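Local coordinates for leucine-rich Immune Molecule 1 (Anopheles gambiae, PDB 3OJA), which probably acts in mosquito innate immunity, pairing a leucine-rich repeat domain with a long helical C-terminal region, predicted in part to form coiled coils, that matches a dimerization family, at residues N90-L95 / N109-V114. Residues are numbered along the deposited sequence; the frame is centred on the assembly and turned at random.
Sequences NYVQEL and NNISRV. With NAG (2-acetamido-2-deoxy-beta-D-glucopyranose), chain D.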
ATOM      1  N   ASN A  90     -37.149   1.853  29.340  1.00 21.40           N
ATOM      2  CA  ASN A  90     -37.616   0.707  28.610  1.00 21.34           C
ATOM      3  C   ASN A  90     -36.580   0.344  27.532  1.00 28.94           C
ATOM      4  O   ASN A  90     -35.394   0.582  27.653  1.00 26.55           O
ATOM      5  CB  ASN A  90     -38.967   1.012  27.966  1.00 34.74           C
ATOM      6  CG  ASN A  90     -40.090   1.087  28.980  1.00 33.15           C
ATOM      7  OD1 ASN A  90     -40.695   0.066  29.364  1.00 36.90           O
ATOM      8  ND2 ASN A  90     -40.376   2.294  29.426  1.00 32.77           N
ATOM      9  N   TYR A  91     -37.031  -0.240  26.452  1.00 33.53           N
ATOM     10  CA  TYR A  91     -36.102  -0.706  25.437  1.00 33.19           C
ATOM     11  C   TYR A  91     -36.785  -0.444  24.152  1.00 29.04           C
ATOM     12  O   TYR A  91     -36.667  -1.264  23.259  1.00 40.07           O
ATOM     13  CB  TYR A  91     -35.833  -2.230  25.529  1.00 22.79           C
ATOM     14  CG  TYR A  91     -35.294  -2.694  26.844  1.00 23.18           C
ATOM     15  CD1 TYR A  91     -33.957  -2.719  27.085  1.00 30.15           C
ATOM     16  CD2 TYR A  91     -36.113  -3.081  27.846  1.00 29.28           C
ATOM     17  CE1 TYR A  91     -33.449  -3.128  28.298  1.00 31.55           C
ATOM     18  CE2 TYR A  91     -35.614  -3.492  29.070  1.00 31.57           C
ATOM     19  CZ  TYR A  91     -34.283  -3.518  29.279  1.00 32.55           C
ATOM     20  OH  TYR A  91     -33.755  -3.925  30.455  1.00 23.66           O
ATOM     21  N   VAL A  92     -37.556   0.633  24.071  1.00 22.96           N
ATOM     22  CA  VAL A  92     -38.277   0.943  22.841  1.00 32.24           C
ATOM     23  C   VAL A  92     -37.255   1.254  21.770  1.00 29.13           C
ATOM     24  O   VAL A  92     -36.198   1.757  22.103  1.00 36.66           O
ATOM     25  CB  VAL A  92     -39.123   2.185  23.015  1.00 22.88           C
ATOM     26  CG1 VAL A  92     -39.702   2.576  21.721  1.00 26.49           C
ATOM     27  CG2 VAL A  92     -40.148   1.927  23.956  1.00 24.23           C
ATOM     28  N   GLN A  93     -37.560   0.988  20.501  1.00 38.61           N
ATOM     29  CA  GLN A  93     -36.621   1.265  19.392  1.00 28.07           C
ATOM     30  C   GLN A  93     -37.108   2.314  18.443  1.00 25.51           C
ATOM     31  O   GLN A  93     -36.293   3.077  17.936  1.00 29.61           O
ATOM     32  CB  GLN A  93     -36.355   0.055  18.548  1.00 24.80           C
ATOM     33  CG  GLN A  93     -35.545  -0.986  19.185  1.00 43.50           C
ATOM     34  CD  GLN A  93     -35.260  -2.135  18.224  1.00 42.00           C
ATOM     35  OE1 GLN A  93     -34.432  -1.991  17.340  1.00 46.20           O
ATOM     36  NE2 GLN A  93     -35.965  -3.257  18.376  1.00 35.18           N
ATOM     37  N   GLU A  94     -38.409   2.345  18.172  1.00 24.03           N
ATOM     38  CA  GLU A  94     -39.002   3.460  17.431  1.00 25.08           C
ATOM     39  C   GLU A  94     -40.244   3.925  18.161  1.00 31.84           C
ATOM     40  O   GLU A  94     -40.902   3.137  18.810  1.00 30.41           O
ATOM     41  CB  GLU A  94     -39.331   3.039  16.021  1.00 34.39           C
ATOM     42  CG  GLU A  94     -38.221   2.096  15.446  1.00 55.86           C
ATOM     43  CD  GLU A  94     -38.416   1.699  13.973  1.00 61.68           C
ATOM     44  OE1 GLU A  94     -39.319   2.289  13.314  1.00 47.33           O
ATOM     45  OE2 GLU A  94     -37.657   0.802  13.496  1.00 52.32           O
ATOM     46  N   LEU A  95     -40.544   5.219  18.090  1.00 34.42           N
ATOM     47  CA  LEU A  95     -41.572   5.810  18.942  1.00 27.94           C
ATOM     48  C   LEU A  95     -42.392   6.762  18.135  1.00 30.59           C
ATOM     49  O   LEU A  95     -41.828   7.650  17.517  1.00 37.65           O
ATOM     50  CB  LEU A  95     -40.895   6.575  20.089  1.00 31.02           C
ATOM     51  CG  LEU A  95     -41.751   7.521  20.927  1.00 39.08           C
ATOM     52  CD1 LEU A  95     -42.814   6.711  21.614  1.00 26.40           C
ATOM     53  CD2 LEU A  95     -40.906   8.330  21.915  1.00 20.44           C
ATOM     54  N   ASN A 109     -33.732   4.455  26.799  1.00 32.22           N
ATOM     55  CA  ASN A 109     -34.309   3.467  25.931  1.00 28.51           C
ATOM     56  C   ASN A 109     -33.282   2.957  24.909  1.00 34.73           C
ATOM     57  O   ASN A 109     -32.072   3.057  25.157  1.00 35.95           O
ATOM     58  CB  ASN A 109     -35.578   4.037  25.310  1.00 37.44           C
ATOM     59  CG  ASN A 109     -36.784   3.836  26.214  1.00 28.73           C
ATOM     60  OD1 ASN A 109     -37.448   2.794  26.194  1.00 25.64           O
ATOM     61  ND2 ASN A 109     -37.055   4.826  27.016  1.00 27.22           N
ATOM     62  N   ASN A 110     -33.766   2.350  23.829  1.00 28.57           N
ATOM     63  CA  ASN A 110     -32.943   1.933  22.713  1.00 22.83           C
ATOM     64  C   ASN A 110     -33.442   2.678  21.463  1.00 31.05           C
ATOM     65  O   ASN A 110     -33.466   2.154  20.354  1.00 27.90           O
ATOM     66  CB  ASN A 110     -33.078   0.425  22.555  1.00 24.82           C
ATOM     67  CG  ASN A 110     -32.070  -0.182  21.560  1.00 46.55           C
ATOM     68  OD1 ASN A 110     -30.919   0.333  21.374  1.00 37.93           O
ATOM     69  ND2 ASN A 110     -32.525  -1.303  20.886  1.00 46.48           N
ATOM     70  N   ILE A 111     -33.871   3.910  21.664  1.00 24.09           N
ATOM     71  CA  ILE A 111     -34.600   4.612  20.640  1.00 22.49           C
ATOM     72  C   ILE A 111     -33.682   5.069  19.524  1.00 37.91           C
ATOM     73  O   ILE A 111     -32.611   5.672  19.771  1.00 36.66           O
ATOM     74  CB  ILE A 111     -35.331   5.841  21.227  1.00 20.68           C
ATOM     75  CG1 ILE A 111     -36.452   5.386  22.172  1.00 37.66           C
ATOM     76  CG2 ILE A 111     -35.950   6.648  20.177  1.00 10.17           C
ATOM     77  CD1 ILE A 111     -37.356   6.550  22.748  1.00 29.89           C
ATOM     78  N   SER A 112     -34.113   4.824  18.287  1.00 32.26           N
ATOM     79  CA  SER A 112     -33.412   5.359  17.126  1.00 26.84           C
ATOM     80  C   SER A 112     -34.311   5.919  16.021  1.00 20.00           C
ATOM     81  O   SER A 112     -33.849   6.073  14.946  1.00 34.70           O
ATOM     82  CB  SER A 112     -32.510   4.271  16.542  1.00 31.28           C
ATOM     83  OG  SER A 112     -33.239   3.200  15.965  1.00 19.95           O
ATOM     84  N   ARG A 113     -35.589   6.163  16.273  1.00 29.92           N
ATOM     85  CA  ARG A 113     -36.482   6.922  15.378  1.00 23.35           C
ATOM     86  C   ARG A 113     -37.630   7.427  16.243  1.00 35.37           C
ATOM     87  O   ARG A 113     -38.069   6.751  17.174  1.00 35.84           O
ATOM     88  CB  ARG A 113     -37.153   6.070  14.294  1.00 32.92           C
ATOM     89  CG  ARG A 113     -36.295   5.407  13.278  1.00 38.89           C
ATOM     90  CD  ARG A 113     -35.828   6.394  12.190  1.00 58.59           C
ATOM     91  NE  ARG A 113     -35.368   5.703  10.975  1.00 76.94           N
ATOM     92  CZ  ARG A 113     -34.163   5.140  10.821  1.00 79.23           C
ATOM     93  NH1 ARG A 113     -33.253   5.182  11.809  1.00 67.50           N
ATOM     94  NH2 ARG A 113     -33.864   4.528   9.672  1.00 62.89           N
ATOM     95  N   VAL A 114     -38.173   8.578  15.910  1.00 25.92           N
ATOM     96  CA  VAL A 114     -39.278   9.133  16.656  1.00 29.38           C
ATOM     97  C   VAL A 114     -40.100   9.930  15.702  1.00 31.60           C
ATOM     98  O   VAL A 114     -39.558  10.803  15.032  1.00 40.31           O
ATOM     99  CB  VAL A 114     -38.805  10.175  17.671  1.00 32.30           C
ATOM    100  CG1 VAL A 114     -40.012  10.832  18.347  1.00 22.22           C
ATOM    101  CG2 VAL A 114     -37.840   9.578  18.648  1.00 21.32           C
TER
HETATM  102  C1  NAG D   1     -31.617  -2.217  20.215  1.00 44.41           C
HETATM  103  C2  NAG D   1     -31.651  -3.687  20.675  1.00 44.62           C
HETATM  104  C3  NAG D   1     -30.963  -4.710  19.721  1.00 42.36           C
HETATM  105  C4  NAG D   1     -31.309  -4.380  18.254  1.00 47.13           C
HETATM  106  C5  NAG D   1     -30.906  -2.938  17.976  1.00 44.23           C
HETATM  107  C6  NAG D   1     -31.161  -2.611  16.512  1.00 49.71           C
HETATM  108  C7  NAG D   1     -31.980  -4.226  23.036  1.00 47.95           C
HETATM  109  C8  NAG D   1     -31.321  -4.746  24.299  1.00 29.47           C
HETATM  110  N2  NAG D   1     -31.171  -3.744  22.061  1.00 32.43           N
HETATM  111  O3  NAG D   1     -31.216  -6.099  20.021  1.00 49.08           O
HETATM  112  O4  NAG D   1     -30.753  -5.318  17.337  1.00 54.93           O
HETATM  113  O5  NAG D   1     -31.661  -2.039  18.802  1.00 44.29           O
HETATM  114  O6  NAG D   1     -32.391  -1.918  16.366  1.00 36.42           O
HETATM  115  O7  NAG D   1     -33.228  -4.256  22.949  1.00 28.38           O
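Two successive turns of the leucine-rich repeat solenoid stack here through the asparagine ladder, with Asn109 reaching across to the backbone of Val92. Asn109 OD1 accepts a hydrogen bond from Val92 N at 3.0 Å, in the carbonyl plane on a lone pair, and the N-H points nearly straight at it (164°). The Asn109 amide reaches across to Asn90 as well, OD1 lying against Asn90 C, while its ND2 is held by the carbonyls of Leu87 and Ala106. Asn90 plays a matching part one turn earlier, its OD1 accepting a hydrogen bond from Leu70 N, as expected of the consensus asparagine of the leucine-rich repeat.

Beyond the ladder the backbones run on side by side. Asn110 N gives a weak bond to Val92 O, Ser112 N a nearly straight one to Gln93 O at 2.8 Å, and Leu95 N binds Arg113 O next to the parallel bridge of Leu95 with Val114. Inside the turns Leu95 CD2 meets Ile111 CD1 at 4.1 Å, and Val92 packs its CB against Ile111 CG1 at 4.3 Å, part of the aliphatic core that Leu74 of strand 73-75 extends. Arg113 turns its guanidinium away to a salt bridge with Asp137.

On the outer side Asn110 carries an N-linked sugar. With CG anti to the backbone N (chi1 -170°), its side chain lies alongside that of Gln93 and points the same way, Gln93 CG resting 3.5 Å from Asn110 ND2, the nitrogen bonded covalently to C1 of the N-acetylglucosamine.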